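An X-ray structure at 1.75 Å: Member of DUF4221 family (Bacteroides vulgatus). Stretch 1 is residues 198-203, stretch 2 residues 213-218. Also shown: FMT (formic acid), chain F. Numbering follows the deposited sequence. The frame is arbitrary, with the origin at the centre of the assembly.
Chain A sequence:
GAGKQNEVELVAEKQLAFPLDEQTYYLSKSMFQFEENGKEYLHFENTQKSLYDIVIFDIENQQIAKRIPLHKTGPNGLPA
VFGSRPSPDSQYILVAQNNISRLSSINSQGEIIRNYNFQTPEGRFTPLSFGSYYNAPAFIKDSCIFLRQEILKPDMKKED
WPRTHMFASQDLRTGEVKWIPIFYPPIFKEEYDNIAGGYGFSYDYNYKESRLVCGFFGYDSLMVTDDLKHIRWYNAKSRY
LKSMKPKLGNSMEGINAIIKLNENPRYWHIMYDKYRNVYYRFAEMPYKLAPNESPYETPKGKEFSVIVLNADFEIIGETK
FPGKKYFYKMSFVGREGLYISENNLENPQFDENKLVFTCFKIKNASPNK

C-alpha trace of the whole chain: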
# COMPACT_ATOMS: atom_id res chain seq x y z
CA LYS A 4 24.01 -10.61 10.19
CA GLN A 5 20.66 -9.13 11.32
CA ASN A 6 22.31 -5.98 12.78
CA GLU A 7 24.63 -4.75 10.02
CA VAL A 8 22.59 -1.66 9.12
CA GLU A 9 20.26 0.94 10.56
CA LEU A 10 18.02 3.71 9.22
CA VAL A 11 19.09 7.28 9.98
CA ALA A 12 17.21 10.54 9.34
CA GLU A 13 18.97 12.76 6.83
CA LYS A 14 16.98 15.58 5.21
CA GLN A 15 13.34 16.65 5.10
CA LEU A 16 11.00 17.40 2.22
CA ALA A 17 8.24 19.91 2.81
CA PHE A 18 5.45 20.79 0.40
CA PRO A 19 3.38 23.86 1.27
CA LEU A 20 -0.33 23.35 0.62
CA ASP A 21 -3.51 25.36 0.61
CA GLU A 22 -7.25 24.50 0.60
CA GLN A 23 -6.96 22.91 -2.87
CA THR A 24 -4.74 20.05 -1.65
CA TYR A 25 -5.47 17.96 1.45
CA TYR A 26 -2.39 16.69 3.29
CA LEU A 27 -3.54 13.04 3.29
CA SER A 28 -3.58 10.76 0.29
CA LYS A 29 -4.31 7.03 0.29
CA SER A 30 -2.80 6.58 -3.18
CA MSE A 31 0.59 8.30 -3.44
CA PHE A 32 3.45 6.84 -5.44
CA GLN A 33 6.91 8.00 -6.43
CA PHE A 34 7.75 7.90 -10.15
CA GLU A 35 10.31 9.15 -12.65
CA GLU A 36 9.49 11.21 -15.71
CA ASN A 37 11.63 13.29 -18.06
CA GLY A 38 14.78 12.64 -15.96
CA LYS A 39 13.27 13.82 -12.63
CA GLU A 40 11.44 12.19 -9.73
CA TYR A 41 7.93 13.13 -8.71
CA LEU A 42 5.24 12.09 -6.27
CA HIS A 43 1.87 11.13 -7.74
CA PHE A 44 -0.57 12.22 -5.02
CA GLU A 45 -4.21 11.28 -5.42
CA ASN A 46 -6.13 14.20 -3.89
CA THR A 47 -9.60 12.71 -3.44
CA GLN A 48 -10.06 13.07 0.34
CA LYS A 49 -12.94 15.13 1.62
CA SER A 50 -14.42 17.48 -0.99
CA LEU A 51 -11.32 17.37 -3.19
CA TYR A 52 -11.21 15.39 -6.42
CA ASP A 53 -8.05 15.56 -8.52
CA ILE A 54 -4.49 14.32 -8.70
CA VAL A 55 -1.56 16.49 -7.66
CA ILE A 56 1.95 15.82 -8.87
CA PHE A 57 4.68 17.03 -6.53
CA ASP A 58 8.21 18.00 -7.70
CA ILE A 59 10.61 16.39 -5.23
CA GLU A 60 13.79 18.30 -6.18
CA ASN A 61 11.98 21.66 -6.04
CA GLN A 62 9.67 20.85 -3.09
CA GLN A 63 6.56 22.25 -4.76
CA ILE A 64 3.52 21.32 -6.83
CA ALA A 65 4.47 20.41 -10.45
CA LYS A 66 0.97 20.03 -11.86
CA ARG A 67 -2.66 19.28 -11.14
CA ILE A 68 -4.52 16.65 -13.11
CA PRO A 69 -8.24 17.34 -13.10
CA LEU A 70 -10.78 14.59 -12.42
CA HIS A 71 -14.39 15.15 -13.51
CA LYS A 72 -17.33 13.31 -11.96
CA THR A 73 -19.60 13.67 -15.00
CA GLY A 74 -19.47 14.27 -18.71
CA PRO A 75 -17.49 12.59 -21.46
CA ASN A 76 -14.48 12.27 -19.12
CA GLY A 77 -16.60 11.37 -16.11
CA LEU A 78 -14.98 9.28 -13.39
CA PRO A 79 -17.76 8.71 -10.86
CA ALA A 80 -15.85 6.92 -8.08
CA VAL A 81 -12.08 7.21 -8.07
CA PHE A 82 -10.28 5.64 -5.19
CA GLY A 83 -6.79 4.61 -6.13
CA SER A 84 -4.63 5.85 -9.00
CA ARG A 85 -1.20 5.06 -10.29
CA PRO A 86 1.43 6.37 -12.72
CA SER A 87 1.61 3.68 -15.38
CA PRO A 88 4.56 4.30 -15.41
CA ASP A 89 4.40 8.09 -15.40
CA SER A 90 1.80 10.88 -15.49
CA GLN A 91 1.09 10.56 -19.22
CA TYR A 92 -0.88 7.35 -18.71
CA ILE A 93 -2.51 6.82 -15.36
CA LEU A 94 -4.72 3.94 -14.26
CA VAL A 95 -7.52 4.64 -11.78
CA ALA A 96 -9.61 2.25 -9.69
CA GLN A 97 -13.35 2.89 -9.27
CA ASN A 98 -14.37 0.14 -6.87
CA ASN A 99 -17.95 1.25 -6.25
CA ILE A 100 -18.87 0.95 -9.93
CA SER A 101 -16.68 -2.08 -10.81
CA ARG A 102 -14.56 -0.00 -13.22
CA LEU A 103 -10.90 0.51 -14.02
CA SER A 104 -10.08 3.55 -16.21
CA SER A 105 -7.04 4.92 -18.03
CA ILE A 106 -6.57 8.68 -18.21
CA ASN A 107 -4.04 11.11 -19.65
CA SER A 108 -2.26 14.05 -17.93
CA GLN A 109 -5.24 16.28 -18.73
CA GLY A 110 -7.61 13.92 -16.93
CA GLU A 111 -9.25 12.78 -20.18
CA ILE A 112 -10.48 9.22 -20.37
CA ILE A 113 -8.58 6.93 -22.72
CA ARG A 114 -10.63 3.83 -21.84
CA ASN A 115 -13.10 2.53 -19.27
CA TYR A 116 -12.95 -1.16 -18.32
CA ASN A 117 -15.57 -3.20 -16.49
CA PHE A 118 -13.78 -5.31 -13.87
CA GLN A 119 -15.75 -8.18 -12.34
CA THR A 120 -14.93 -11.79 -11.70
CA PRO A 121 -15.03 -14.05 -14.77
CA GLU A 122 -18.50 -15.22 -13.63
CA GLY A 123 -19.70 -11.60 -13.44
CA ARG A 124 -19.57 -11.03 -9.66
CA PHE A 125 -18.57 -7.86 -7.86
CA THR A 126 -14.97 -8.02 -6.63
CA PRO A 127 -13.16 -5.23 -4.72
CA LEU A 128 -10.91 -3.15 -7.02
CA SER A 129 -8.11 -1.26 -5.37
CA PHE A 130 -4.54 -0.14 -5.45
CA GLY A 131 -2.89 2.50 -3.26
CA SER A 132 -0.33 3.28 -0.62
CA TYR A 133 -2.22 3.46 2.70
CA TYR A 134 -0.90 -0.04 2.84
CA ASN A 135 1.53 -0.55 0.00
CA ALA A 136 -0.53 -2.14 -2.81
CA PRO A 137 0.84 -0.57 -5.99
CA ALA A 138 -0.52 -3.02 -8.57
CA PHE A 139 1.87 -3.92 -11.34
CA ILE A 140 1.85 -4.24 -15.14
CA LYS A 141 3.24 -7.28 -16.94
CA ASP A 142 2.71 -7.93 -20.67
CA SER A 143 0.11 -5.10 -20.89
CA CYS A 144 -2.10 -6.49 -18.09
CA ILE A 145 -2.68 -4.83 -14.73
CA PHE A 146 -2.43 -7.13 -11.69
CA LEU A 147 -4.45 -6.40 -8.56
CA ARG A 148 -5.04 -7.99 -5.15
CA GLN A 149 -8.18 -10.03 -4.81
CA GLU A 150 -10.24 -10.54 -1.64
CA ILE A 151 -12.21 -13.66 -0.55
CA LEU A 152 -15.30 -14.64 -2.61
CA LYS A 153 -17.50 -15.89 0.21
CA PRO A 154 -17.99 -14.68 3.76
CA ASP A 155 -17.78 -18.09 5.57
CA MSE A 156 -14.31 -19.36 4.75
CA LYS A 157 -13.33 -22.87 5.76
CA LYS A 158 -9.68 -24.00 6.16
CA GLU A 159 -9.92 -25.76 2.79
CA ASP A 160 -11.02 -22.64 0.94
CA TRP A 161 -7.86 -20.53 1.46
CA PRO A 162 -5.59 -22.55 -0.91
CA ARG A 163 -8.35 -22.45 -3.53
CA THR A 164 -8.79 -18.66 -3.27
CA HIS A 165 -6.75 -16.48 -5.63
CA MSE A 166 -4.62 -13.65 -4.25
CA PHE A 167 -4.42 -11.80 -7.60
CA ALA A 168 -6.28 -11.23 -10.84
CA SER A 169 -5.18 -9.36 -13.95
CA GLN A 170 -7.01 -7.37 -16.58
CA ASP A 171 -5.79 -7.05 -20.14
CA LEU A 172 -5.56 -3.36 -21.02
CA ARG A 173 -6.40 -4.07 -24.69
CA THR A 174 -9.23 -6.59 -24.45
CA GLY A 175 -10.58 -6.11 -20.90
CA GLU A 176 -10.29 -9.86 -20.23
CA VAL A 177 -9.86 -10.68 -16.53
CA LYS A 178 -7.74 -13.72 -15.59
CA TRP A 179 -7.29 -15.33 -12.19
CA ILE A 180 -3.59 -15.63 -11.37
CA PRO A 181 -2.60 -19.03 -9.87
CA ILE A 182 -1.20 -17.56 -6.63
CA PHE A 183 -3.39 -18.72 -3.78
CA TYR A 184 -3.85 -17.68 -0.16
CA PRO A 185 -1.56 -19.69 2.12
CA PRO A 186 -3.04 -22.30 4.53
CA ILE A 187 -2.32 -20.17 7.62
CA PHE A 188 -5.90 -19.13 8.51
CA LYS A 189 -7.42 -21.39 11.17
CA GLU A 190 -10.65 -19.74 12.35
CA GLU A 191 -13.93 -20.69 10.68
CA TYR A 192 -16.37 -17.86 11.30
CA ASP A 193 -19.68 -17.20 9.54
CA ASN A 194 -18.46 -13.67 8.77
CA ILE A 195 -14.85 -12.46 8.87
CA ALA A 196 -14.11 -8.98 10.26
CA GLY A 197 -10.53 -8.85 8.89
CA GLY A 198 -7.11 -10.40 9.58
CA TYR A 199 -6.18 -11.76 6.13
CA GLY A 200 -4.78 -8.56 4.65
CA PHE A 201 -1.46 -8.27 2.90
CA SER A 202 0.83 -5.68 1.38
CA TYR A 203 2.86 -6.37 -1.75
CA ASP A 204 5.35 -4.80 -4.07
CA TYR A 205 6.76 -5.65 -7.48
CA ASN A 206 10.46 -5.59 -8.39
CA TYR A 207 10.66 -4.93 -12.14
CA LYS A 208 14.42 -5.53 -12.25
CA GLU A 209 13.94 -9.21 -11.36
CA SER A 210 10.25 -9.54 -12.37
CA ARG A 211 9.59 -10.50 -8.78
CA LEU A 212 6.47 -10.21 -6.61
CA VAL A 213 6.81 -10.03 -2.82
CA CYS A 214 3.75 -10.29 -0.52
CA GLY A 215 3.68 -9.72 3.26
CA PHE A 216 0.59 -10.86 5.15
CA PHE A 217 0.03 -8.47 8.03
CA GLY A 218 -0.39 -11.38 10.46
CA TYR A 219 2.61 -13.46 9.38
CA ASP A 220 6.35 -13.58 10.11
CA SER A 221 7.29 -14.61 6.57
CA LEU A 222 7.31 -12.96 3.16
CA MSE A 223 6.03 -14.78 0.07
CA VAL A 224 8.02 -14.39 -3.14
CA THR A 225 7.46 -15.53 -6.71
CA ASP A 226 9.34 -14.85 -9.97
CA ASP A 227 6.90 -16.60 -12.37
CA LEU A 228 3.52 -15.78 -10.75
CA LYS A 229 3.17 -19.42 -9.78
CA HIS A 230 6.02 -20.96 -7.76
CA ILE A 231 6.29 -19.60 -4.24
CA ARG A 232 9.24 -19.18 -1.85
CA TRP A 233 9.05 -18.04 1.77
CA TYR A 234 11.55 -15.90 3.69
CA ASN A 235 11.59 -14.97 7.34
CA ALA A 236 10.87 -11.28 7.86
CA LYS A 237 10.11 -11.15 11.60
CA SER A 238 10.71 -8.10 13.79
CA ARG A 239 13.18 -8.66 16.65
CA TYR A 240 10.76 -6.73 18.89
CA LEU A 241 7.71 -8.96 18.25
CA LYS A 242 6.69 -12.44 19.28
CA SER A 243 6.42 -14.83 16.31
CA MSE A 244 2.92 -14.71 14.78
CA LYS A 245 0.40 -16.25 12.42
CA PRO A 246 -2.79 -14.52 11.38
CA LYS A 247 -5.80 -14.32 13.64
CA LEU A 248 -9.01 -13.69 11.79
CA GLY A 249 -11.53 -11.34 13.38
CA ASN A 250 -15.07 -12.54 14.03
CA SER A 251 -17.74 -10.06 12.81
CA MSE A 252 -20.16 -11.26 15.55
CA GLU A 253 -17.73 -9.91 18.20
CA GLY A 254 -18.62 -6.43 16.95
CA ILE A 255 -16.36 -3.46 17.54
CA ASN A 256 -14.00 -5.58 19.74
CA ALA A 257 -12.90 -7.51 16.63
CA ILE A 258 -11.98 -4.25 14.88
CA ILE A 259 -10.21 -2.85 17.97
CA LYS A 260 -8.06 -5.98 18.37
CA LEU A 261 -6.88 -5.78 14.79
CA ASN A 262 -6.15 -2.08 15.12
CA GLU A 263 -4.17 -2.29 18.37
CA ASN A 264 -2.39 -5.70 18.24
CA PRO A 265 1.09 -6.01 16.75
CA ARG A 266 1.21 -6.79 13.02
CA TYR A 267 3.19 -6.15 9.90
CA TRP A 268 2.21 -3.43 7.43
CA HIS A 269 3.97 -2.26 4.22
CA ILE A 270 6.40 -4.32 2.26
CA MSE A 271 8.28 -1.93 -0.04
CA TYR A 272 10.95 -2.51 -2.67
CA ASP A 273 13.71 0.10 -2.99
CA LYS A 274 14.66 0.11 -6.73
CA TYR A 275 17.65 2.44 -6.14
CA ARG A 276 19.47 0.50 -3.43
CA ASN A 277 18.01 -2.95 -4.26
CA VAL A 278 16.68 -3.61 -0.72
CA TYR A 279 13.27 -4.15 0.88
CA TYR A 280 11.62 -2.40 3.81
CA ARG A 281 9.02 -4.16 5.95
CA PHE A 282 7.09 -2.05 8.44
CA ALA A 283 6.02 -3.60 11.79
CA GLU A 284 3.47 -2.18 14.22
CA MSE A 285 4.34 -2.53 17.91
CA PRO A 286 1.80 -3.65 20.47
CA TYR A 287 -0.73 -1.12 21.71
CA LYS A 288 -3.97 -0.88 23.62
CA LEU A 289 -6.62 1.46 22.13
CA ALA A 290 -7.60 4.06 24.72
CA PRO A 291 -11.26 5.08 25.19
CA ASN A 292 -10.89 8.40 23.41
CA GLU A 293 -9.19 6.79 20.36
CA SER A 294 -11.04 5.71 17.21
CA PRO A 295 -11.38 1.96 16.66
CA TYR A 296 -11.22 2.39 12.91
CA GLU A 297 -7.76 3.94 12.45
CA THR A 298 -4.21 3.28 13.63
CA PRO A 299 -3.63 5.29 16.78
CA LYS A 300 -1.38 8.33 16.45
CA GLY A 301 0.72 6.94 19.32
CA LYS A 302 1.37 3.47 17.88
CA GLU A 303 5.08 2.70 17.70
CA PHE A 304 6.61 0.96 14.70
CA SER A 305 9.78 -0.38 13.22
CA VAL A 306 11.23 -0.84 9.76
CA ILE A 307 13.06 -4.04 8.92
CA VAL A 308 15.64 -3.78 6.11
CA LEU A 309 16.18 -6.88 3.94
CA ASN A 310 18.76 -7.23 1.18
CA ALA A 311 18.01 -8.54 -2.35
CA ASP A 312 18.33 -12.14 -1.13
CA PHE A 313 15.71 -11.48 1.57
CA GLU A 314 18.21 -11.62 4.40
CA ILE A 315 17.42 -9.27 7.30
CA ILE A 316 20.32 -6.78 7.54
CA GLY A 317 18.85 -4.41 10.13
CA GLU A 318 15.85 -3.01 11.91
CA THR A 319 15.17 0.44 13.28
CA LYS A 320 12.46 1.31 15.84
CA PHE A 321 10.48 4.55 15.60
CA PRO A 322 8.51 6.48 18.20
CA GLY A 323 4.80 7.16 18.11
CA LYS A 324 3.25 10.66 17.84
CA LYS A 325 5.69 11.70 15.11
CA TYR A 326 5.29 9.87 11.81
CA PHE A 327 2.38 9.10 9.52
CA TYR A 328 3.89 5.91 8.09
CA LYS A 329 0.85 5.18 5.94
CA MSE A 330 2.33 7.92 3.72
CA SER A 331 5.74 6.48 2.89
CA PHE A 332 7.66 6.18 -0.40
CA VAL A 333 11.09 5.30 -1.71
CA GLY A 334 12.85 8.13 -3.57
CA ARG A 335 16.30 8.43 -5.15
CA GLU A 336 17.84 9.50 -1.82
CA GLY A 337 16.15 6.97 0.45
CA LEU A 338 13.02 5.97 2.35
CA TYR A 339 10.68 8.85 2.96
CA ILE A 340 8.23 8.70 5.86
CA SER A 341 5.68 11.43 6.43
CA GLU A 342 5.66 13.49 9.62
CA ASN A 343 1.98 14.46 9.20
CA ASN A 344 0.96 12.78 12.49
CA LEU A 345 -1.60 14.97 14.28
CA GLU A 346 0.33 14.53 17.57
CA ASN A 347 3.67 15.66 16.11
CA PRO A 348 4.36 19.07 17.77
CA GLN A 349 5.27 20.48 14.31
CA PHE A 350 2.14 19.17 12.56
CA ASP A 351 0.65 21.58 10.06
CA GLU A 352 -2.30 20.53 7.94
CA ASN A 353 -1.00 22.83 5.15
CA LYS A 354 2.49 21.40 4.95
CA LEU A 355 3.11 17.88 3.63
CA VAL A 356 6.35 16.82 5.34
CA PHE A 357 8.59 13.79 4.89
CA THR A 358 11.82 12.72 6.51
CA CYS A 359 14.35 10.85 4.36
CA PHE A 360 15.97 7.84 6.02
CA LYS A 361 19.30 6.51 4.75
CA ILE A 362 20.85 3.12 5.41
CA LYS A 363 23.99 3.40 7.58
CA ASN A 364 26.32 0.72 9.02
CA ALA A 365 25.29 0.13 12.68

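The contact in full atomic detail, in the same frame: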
# COMPACT_ATOMS: atom_id res chain seq x y z
N GLY A 198 -8.20 -9.54 9.09
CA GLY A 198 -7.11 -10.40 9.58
C GLY A 198 -6.33 -11.10 8.48
O GLY A 198 -5.28 -11.67 8.73
N TYR A 199 -6.83 -11.05 7.24
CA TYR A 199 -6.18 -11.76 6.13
C TYR A 199 -5.56 -10.79 5.11
O TYR A 199 -5.22 -11.19 4.01
CB TYR A 199 -7.13 -12.74 5.44
CG TYR A 199 -8.35 -12.12 4.82
CD1 TYR A 199 -9.49 -11.90 5.56
CD2 TYR A 199 -8.36 -11.76 3.47
CE1 TYR A 199 -10.62 -11.32 5.00
CE2 TYR A 199 -9.49 -11.17 2.90
CZ TYR A 199 -10.62 -10.96 3.68
OH TYR A 199 -11.76 -10.39 3.17
N GLY A 200 -5.36 -9.55 5.51
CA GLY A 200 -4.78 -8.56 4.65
C GLY A 200 -3.32 -8.81 4.36
O GLY A 200 -2.59 -9.45 5.15
N PHE A 201 -2.87 -8.27 3.23
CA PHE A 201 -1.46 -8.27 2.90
C PHE A 201 -1.07 -7.04 2.11
O PHE A 201 -1.90 -6.45 1.43
CB PHE A 201 -1.03 -9.52 2.13
CG PHE A 201 -1.63 -9.67 0.75
CD1 PHE A 201 -2.85 -10.30 0.57
CD2 PHE A 201 -0.93 -9.26 -0.38
CE1 PHE A 201 -3.39 -10.49 -0.71
CE2 PHE A 201 -1.46 -9.44 -1.66
CZ PHE A 201 -2.68 -10.04 -1.82
N SER A 202 0.20 -6.69 2.21
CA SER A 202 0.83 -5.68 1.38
C SER A 202 1.70 -6.39 0.37
O SER A 202 2.09 -7.55 0.56
CB SER A 202 1.66 -4.73 2.28
OG SER A 202 2.44 -3.79 1.55
N TYR A 203 2.00 -5.74 -0.74
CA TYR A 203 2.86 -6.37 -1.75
C TYR A 203 3.61 -5.28 -2.49
O TYR A 203 3.22 -4.11 -2.47
CB TYR A 203 2.05 -7.26 -2.72
CG TYR A 203 1.06 -6.52 -3.58
CD1 TYR A 203 -0.21 -6.25 -3.13
CD2 TYR A 203 1.42 -6.07 -4.85
CE1 TYR A 203 -1.13 -5.54 -3.89
CE2 TYR A 203 0.53 -5.37 -5.63
CZ TYR A 203 -0.74 -5.08 -5.16
OH TYR A 203 -1.64 -4.40 -5.92
N VAL A 213 6.58 -9.75 -4.25
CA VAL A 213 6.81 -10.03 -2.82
C VAL A 213 5.54 -9.61 -2.08
O VAL A 213 5.06 -8.50 -2.29
CB VAL A 213 8.03 -9.25 -2.28
CG1 VAL A 213 8.29 -9.62 -0.78
CG2 VAL A 213 9.27 -9.50 -3.18
N CYS A 214 4.96 -10.52 -1.29
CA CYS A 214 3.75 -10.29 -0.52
C CYS A 214 4.02 -10.56 0.96
O CYS A 214 4.64 -11.57 1.32
CB CYS A 214 2.63 -11.20 -0.95
SG CYS A 214 2.22 -11.06 -2.71
N GLY A 215 3.55 -9.64 1.80
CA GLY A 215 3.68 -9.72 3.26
C GLY A 215 2.32 -9.64 3.93
O GLY A 215 1.74 -8.57 4.04
N PHE A 216 1.82 -10.80 4.37
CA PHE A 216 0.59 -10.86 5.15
C PHE A 216 0.83 -10.14 6.47
O PHE A 216 1.84 -10.33 7.11
CB PHE A 216 0.10 -12.32 5.39
CG PHE A 216 -0.61 -12.89 4.21
CD1 PHE A 216 -1.97 -12.70 4.05
CD2 PHE A 216 0.10 -13.55 3.22
CE1 PHE A 216 -2.62 -13.17 2.94
CE2 PHE A 216 -0.52 -14.00 2.10
CZ PHE A 216 -1.89 -13.85 1.96
N PHE A 217 -0.10 -9.26 6.82
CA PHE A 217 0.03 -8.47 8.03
C PHE A 217 0.22 -9.36 9.27
O PHE A 217 0.97 -9.01 10.18
CB PHE A 217 -1.18 -7.57 8.23
CG PHE A 217 -1.46 -6.63 7.06
CD1 PHE A 217 -0.44 -6.05 6.32
CD2 PHE A 217 -2.78 -6.32 6.73
CE1 PHE A 217 -0.73 -5.15 5.26
CE2 PHE A 217 -3.07 -5.46 5.66
CZ PHE A 217 -2.04 -4.88 4.96
N GLY A 218 -0.44 -10.51 9.28
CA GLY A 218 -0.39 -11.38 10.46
C GLY A 218 0.67 -12.46 10.45
O GLY A 218 0.60 -13.37 11.26
C FMT F . -6.39 -6.97 7.82
O1 FMT F . -7.60 -6.92 8.01
O2 FMT F . -5.73 -7.99 7.97
O HOH W 1 -2.65 -11.08 7.44

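Residues 201-203 and 213-216 form neighbouring antiparallel β-strands, their N-to-C directions 159° apart and their axes approaching to 4.5 Å. The register pairs Phe-201 with Phe-216, Ser-202 with Gly-215 and Tyr-203 with Cys-214. Ser-202 and Gly-215 are the hydrogen-bonded pair: Ser-202 N donates to Gly-215 O at 3.0 Å, and Gly-215 N donates to Ser-202 O at 2.8 Å, both close to linear. The flanking pairs are non-hydrogen-bonded, and there the backbones draw closer, with CA atoms of Phe-201 and Phe-216 4.0 Å apart and those of Tyr-203 and Cys-214 4.2 Å apart, against 5.3 Å between the CA atoms of Ser-202 and Gly-215. At these narrow positions CA-H groups face carbonyl oxygens across the ladder, as in the approaches of Phe-201 CA to Gly-215 O (3.4 Å) and Tyr-203 CA to Val-213 O (3.1 Å).

The pairing extends one step beyond the strands, where Phe-217 N donates to Gly-200 O at 3.0 Å. The same carbonyl accepts a hydrogen bond from water 1, whose oxygen lies 2.8 Å from Gly-200 O. This water also donates to Gly-198 O at 3.0 Å and accepts from Gly-218 N at 2.9 Å, so it ties the two loops together just past the last direct backbone bond. On the first loop, a formic acid molecule, probably from the crystallisation liquor, accepts hydrogen bonds from Gly-198 N to its O1 and from Gly-200 N to its O2, each 2.9 Å long. Its O2 also lies near the plane of the Phe-217 ring, at the ring edge, 3.6 Å from Phe-217 CD2.

Phe-201, Tyr-203, Cys-214 and Phe-216 direct their side chains to one face of the sheet. Phe-201 CB sits over the face of the Phe-216 ring, 4.0 Å from the ring centroid and 15° off its normal, a CH-π contact. The two rings themselves meet obliquely, with planes at 48° and centroids 5.1 Å apart; their closest side-chain atoms are Phe-201 CD1 and Phe-216 CE1, at 3.7 Å. At the edge of the Phe-216 ring, CE1 approaches Tyr-199 O to 3.4 Å. Farther along this face the Cys-214 side chain touches two aromatic residues of the neighbouring strand, its CB 4.1 Å from Phe-201 CD2 and its SG 3.8 Å from Tyr-203 CB. The Tyr-203 side chain then leads away from the second stretch, and its hydroxyl is hydrogen-bonded elsewhere in the structure.

On the other face, Ser-202 stands opposite a glycine. Phe-217 leaves its backbone sideways, but its ring comes back against the first stretch and lies with one face over Phe-201 N and Gly-200 C. Its CE1 is 3.5 Å from Ser-202 N and 3.8 Å from Ser-202 CB. This packing depends on the absence of a side chain at Gly-200: an ideally placed CB there would fall 2.6 Å from Phe-217 CE2, a clash.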